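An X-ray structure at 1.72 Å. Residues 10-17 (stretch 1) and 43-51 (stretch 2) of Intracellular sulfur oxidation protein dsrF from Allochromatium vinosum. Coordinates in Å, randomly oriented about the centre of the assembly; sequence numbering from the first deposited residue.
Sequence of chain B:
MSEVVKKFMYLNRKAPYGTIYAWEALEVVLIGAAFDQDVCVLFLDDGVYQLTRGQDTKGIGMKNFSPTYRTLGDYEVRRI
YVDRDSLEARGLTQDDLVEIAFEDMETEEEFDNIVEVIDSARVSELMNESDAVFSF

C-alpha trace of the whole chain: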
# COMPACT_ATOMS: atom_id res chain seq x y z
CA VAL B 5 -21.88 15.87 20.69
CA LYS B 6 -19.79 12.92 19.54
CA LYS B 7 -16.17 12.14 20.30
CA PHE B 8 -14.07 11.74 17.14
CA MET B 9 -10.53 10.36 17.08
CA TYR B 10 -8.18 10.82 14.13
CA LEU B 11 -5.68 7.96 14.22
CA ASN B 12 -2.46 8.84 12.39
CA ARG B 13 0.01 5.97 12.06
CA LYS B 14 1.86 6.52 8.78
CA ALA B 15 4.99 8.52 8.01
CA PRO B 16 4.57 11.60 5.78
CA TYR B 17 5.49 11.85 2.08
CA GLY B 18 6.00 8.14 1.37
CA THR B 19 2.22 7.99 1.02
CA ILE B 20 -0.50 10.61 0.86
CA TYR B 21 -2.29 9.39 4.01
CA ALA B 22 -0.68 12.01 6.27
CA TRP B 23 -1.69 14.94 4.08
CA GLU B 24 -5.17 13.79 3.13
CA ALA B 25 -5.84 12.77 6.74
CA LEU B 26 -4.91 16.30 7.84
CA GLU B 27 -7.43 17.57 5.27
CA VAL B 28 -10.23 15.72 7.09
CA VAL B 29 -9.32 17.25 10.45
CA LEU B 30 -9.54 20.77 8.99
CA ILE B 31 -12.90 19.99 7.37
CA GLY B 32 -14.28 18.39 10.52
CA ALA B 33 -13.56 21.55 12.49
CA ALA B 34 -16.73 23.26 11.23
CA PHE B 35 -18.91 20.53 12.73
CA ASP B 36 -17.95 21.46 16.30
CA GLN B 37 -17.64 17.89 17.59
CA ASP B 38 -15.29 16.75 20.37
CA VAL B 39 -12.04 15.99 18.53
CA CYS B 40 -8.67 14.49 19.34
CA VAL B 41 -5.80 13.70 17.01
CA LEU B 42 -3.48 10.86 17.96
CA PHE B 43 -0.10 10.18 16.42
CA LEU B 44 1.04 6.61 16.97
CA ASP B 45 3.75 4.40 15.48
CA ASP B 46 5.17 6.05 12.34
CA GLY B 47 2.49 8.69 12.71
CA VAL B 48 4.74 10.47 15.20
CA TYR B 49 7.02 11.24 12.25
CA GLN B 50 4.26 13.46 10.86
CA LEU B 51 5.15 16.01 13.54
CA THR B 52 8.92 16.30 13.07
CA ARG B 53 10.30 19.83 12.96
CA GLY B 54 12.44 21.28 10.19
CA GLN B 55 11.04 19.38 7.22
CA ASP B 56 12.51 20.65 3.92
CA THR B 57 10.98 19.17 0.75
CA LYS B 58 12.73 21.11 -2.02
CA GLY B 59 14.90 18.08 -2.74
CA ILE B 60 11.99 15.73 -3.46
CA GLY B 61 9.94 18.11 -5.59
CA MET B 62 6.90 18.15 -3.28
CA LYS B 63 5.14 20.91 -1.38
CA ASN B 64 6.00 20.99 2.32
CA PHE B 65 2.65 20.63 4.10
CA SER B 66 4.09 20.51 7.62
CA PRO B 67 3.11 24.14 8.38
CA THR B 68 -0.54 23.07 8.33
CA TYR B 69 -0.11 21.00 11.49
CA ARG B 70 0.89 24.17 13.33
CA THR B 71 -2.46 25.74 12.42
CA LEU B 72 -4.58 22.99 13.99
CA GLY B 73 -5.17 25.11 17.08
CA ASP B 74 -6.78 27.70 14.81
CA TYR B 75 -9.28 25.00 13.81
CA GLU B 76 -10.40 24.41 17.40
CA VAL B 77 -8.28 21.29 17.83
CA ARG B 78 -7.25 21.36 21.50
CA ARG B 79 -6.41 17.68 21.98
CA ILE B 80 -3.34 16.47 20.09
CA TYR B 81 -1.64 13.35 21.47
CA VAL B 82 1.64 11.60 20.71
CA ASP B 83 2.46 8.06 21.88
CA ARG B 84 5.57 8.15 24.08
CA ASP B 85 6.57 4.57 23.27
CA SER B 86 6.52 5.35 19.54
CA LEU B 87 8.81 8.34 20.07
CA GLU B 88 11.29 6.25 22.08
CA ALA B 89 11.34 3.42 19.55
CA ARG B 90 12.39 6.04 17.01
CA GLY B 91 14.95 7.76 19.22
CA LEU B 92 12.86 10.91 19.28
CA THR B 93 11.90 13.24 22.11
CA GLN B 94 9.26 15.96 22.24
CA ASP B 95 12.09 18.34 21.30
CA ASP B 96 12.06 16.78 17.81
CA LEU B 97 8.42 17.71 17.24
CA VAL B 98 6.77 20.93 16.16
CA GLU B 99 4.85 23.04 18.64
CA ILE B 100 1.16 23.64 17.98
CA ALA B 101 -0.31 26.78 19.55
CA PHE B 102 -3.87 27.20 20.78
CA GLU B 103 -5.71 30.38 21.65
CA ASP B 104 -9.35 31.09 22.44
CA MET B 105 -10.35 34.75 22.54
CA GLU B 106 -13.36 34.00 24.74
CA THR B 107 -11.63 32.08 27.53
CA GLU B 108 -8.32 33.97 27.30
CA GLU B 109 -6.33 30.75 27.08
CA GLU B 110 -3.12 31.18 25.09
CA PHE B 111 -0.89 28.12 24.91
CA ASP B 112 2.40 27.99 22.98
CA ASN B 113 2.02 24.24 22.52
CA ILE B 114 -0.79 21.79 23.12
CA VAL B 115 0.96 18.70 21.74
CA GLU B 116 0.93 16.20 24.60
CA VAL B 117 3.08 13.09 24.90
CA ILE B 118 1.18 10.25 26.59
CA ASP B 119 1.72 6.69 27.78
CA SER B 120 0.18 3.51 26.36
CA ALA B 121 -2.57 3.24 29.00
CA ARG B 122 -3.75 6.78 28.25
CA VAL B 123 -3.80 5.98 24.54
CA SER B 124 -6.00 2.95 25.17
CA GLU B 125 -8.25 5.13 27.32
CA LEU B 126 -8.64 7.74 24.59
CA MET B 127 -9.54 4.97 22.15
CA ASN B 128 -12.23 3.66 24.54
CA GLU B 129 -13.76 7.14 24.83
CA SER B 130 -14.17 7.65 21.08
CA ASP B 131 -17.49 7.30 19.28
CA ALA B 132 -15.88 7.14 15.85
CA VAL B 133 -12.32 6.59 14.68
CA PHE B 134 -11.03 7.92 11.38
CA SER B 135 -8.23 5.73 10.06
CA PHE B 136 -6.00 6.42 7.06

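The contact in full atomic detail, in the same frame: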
# COMPACT_ATOMS: atom_id res chain seq x y z
N TYR B 10 -8.86 10.91 15.42
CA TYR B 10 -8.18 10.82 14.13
C TYR B 10 -6.90 10.07 14.42
O TYR B 10 -5.99 10.61 15.05
CB TYR B 10 -7.88 12.22 13.60
CG TYR B 10 -9.12 12.94 13.14
CD1 TYR B 10 -9.59 12.78 11.84
CD2 TYR B 10 -9.85 13.76 14.01
CE1 TYR B 10 -10.75 13.41 11.41
CE2 TYR B 10 -11.02 14.39 13.58
CZ TYR B 10 -11.46 14.21 12.28
OH TYR B 10 -12.61 14.83 11.85
N LEU B 11 -6.84 8.82 13.99
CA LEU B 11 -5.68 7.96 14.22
C LEU B 11 -4.65 8.00 13.10
O LEU B 11 -4.86 7.41 12.04
CB LEU B 11 -6.16 6.52 14.43
CG LEU B 11 -5.11 5.43 14.68
CD1 LEU B 11 -4.35 5.73 15.96
CD2 LEU B 11 -5.80 4.08 14.78
N ASN B 12 -3.55 8.70 13.35
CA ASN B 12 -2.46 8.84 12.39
C ASN B 12 -1.32 7.89 12.72
O ASN B 12 -0.69 8.01 13.77
CB ASN B 12 -1.95 10.28 12.40
CG ASN B 12 -2.95 11.24 11.81
OD1 ASN B 12 -3.42 11.05 10.69
ND2 ASN B 12 -3.27 12.29 12.55
N ARG B 13 -1.04 6.95 11.82
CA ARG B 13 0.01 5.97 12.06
C ARG B 13 1.05 5.83 10.95
O ARG B 13 1.97 5.02 11.07
CB ARG B 13 -0.62 4.59 12.31
CG ARG B 13 -1.45 4.50 13.58
CD ARG B 13 -2.04 3.11 13.75
NE ARG B 13 -1.02 2.07 13.71
CZ ARG B 13 -0.95 1.12 12.78
NH1 ARG B 13 -1.86 1.07 11.82
NH2 ARG B 13 0.03 0.23 12.81
N LYS B 14 0.91 6.61 9.88
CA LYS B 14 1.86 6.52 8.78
C LYS B 14 2.78 7.72 8.65
O LYS B 14 2.42 8.85 8.99
CB LYS B 14 1.10 6.31 7.46
CG LYS B 14 0.27 5.03 7.44
CD LYS B 14 -0.46 4.87 6.12
CE LYS B 14 -1.38 3.66 6.14
NZ LYS B 14 -0.64 2.38 6.35
N ALA B 15 4.00 7.46 8.19
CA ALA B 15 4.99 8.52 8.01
C ALA B 15 4.55 9.38 6.84
O ALA B 15 3.89 8.91 5.92
CB ALA B 15 6.37 7.91 7.74
N PRO B 16 4.93 10.67 6.85
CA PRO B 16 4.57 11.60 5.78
C PRO B 16 5.40 11.40 4.51
O PRO B 16 6.48 10.80 4.55
CB PRO B 16 4.81 12.96 6.43
CG PRO B 16 6.00 12.70 7.28
CD PRO B 16 5.66 11.37 7.93
N TYR B 17 4.86 11.89 3.40
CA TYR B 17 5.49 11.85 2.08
C TYR B 17 5.59 10.53 1.33
O TYR B 17 5.38 10.49 0.12
CB TYR B 17 6.87 12.51 2.16
CG TYR B 17 6.80 13.91 2.71
CD1 TYR B 17 7.33 14.21 3.96
CD2 TYR B 17 6.15 14.92 2.00
CE1 TYR B 17 7.21 15.49 4.50
CE2 TYR B 17 6.03 16.20 2.53
CZ TYR B 17 6.56 16.48 3.78
OH TYR B 17 6.41 17.73 4.32
N PHE B 43 -1.19 10.59 17.29
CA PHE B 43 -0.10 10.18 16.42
C PHE B 43 0.55 9.00 17.11
O PHE B 43 1.05 9.12 18.23
CB PHE B 43 0.90 11.32 16.22
CG PHE B 43 0.32 12.51 15.51
CD1 PHE B 43 -0.43 13.45 16.20
CD2 PHE B 43 0.47 12.65 14.14
CE1 PHE B 43 -1.02 14.53 15.54
CE2 PHE B 43 -0.11 13.72 13.46
CZ PHE B 43 -0.86 14.66 14.16
N LEU B 44 0.50 7.86 16.44
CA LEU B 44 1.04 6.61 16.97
C LEU B 44 1.92 5.93 15.92
O LEU B 44 1.75 6.14 14.72
CB LEU B 44 -0.12 5.70 17.36
CG LEU B 44 0.15 4.24 17.74
CD1 LEU B 44 0.94 4.19 19.04
CD2 LEU B 44 -1.17 3.50 17.88
N ASP B 45 2.85 5.10 16.38
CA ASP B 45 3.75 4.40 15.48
C ASP B 45 4.43 5.41 14.55
O ASP B 45 4.86 6.46 15.01
CB ASP B 45 2.98 3.33 14.69
CG ASP B 45 2.45 2.21 15.59
OD1 ASP B 45 3.17 1.82 16.53
OD2 ASP B 45 1.33 1.72 15.35
N ASP B 46 4.51 5.11 13.25
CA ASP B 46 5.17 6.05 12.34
C ASP B 46 4.44 7.37 12.21
O ASP B 46 4.96 8.32 11.63
CB ASP B 46 5.37 5.43 10.95
CG ASP B 46 6.56 4.49 10.89
OD1 ASP B 46 7.39 4.51 11.82
OD2 ASP B 46 6.67 3.73 9.90
N GLY B 47 3.24 7.45 12.77
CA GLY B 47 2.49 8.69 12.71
C GLY B 47 3.20 9.80 13.47
O GLY B 47 3.01 10.98 13.17
N VAL B 48 4.03 9.44 14.45
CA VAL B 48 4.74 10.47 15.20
C VAL B 48 5.71 11.22 14.30
O VAL B 48 6.09 12.35 14.59
CB VAL B 48 5.51 9.88 16.41
CG1 VAL B 48 4.54 9.09 17.31
CG2 VAL B 48 6.65 8.99 15.95
N TYR B 49 6.10 10.60 13.19
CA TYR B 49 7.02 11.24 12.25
C TYR B 49 6.33 12.39 11.51
O TYR B 49 6.99 13.25 10.92
CB TYR B 49 7.53 10.21 11.24
CG TYR B 49 8.68 9.36 11.74
CD1 TYR B 49 8.71 7.99 11.51
CD2 TYR B 49 9.77 9.94 12.39
CE1 TYR B 49 9.79 7.21 11.91
CE2 TYR B 49 10.85 9.17 12.80
CZ TYR B 49 10.86 7.81 12.55
OH TYR B 49 11.94 7.06 12.92
N GLN B 50 5.00 12.40 11.53
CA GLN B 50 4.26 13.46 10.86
C GLN B 50 4.51 14.81 11.53
O GLN B 50 4.35 15.86 10.92
CB GLN B 50 2.76 13.17 10.88
CG GLN B 50 2.33 12.01 10.00
CD GLN B 50 0.82 11.85 9.97
OE1 GLN B 50 0.09 12.83 10.13
NE2 GLN B 50 0.35 10.63 9.74
N LEU B 51 4.92 14.78 12.80
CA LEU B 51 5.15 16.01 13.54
C LEU B 51 6.60 16.46 13.70
O LEU B 51 6.87 17.34 14.52
CB LEU B 51 4.52 15.91 14.93
CG LEU B 51 3.00 15.72 14.99
CD1 LEU B 51 2.56 15.62 16.44
CD2 LEU B 51 2.31 16.88 14.30
O HOH W 1 -2.30 10.03 8.73
O HOH W 2 4.79 4.65 7.79

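The apolar part of this contact is modest and divided between two places. At one end, Leu 11 CD1 lies 4.3 Å from Leu 44 CD2; the CA-to-CB bond of Leu 11 points sideways, but chi1 in t and chi2 in p bring the end of the side chain nearer to the other stretch. At the other end, the CA-to-CB bond of Pro 16 points toward stretch 2, and its CD sits 4.0 Å from Tyr 49 CB and 4.0 Å from Gln 50 CG. Ala 15 CB adds a looser approach, 4.3 Å from Tyr 49 CB. The CA-to-CB bond of Tyr 49 points toward stretch 1 while its ring leads away, so the closest approaches of its side chain to Pro 16 and Ala 15 are made by CB, although Tyr 49 CD1 is also 4.4 Å from Ala 15 CB.

Between these patches, Asn 12 and Phe 43 form a parallel beta bridge with their CA atoms 4.9 Å apart. Their side chains lie on the same face of the sheet, and Asn 12 ND2 sits over one face of the Phe 43 ring, 3.6 Å from Phe 43 CE2. Asn 12 has the largest area covered by the opposing stretch of any residue here.

The carbonyl of Asn 12 is the focus of the backbone contacts. Leu 44 N donates to Asn 12 O at 2.9 Å with an N-H...O angle of 175°, almost linear. The same oxygen receives CA-H...O contacts from Phe 43 CA at 3.5 Å and from Gly 47 CA at 3.4 Å, the latter with an angle at hydrogen of 172°. A third such contact runs the other way, from Arg 13 CA to Leu 44 O at 3.2 Å. Gly 47 permits this closeness: an ideal CB on it would fall 1.9 Å from Asn 12 O and 3.0 Å from Arg 13 CA, both clashes. The 3.7 Å separation of Arg 13 CA and Gly 47 CA reflects the same tight fit. Although Arg 13 O comes within 3.2 Å of Gly 47 N, the angle is poor for a hydrogen bond; Gly 47 N instead donates to Leu 44 O at 2.8 Å within its own stretch.

Farther out, side chains and water supply the polar links. Gln 50 NE2 donates to Lys 14 O at 2.8 Å and 161°, and also to a water at 2.9 Å. That water donates to Asn 12 OD1 across a short 2.5 Å, so it bridges the two amide side chains. A second water accepts from Ala 15 N at 2.9 Å and donates to Asp 46 OD2 at 3.0 Å, joining backbone to carboxylate.

The polar edge is marked by a salt bridge at Asp 45, which is partly exposed. Arg 13 NE donates to Asp 45 OD2 at 2.9 Å and 161°, whereas Arg 13 NH2 reaches the same Asp 45 OD2 at 3.2 Å and a more bent 138°. The oxygen lies at the edge of the guanidinium, near its plane, as expected for in-plane N-H donors.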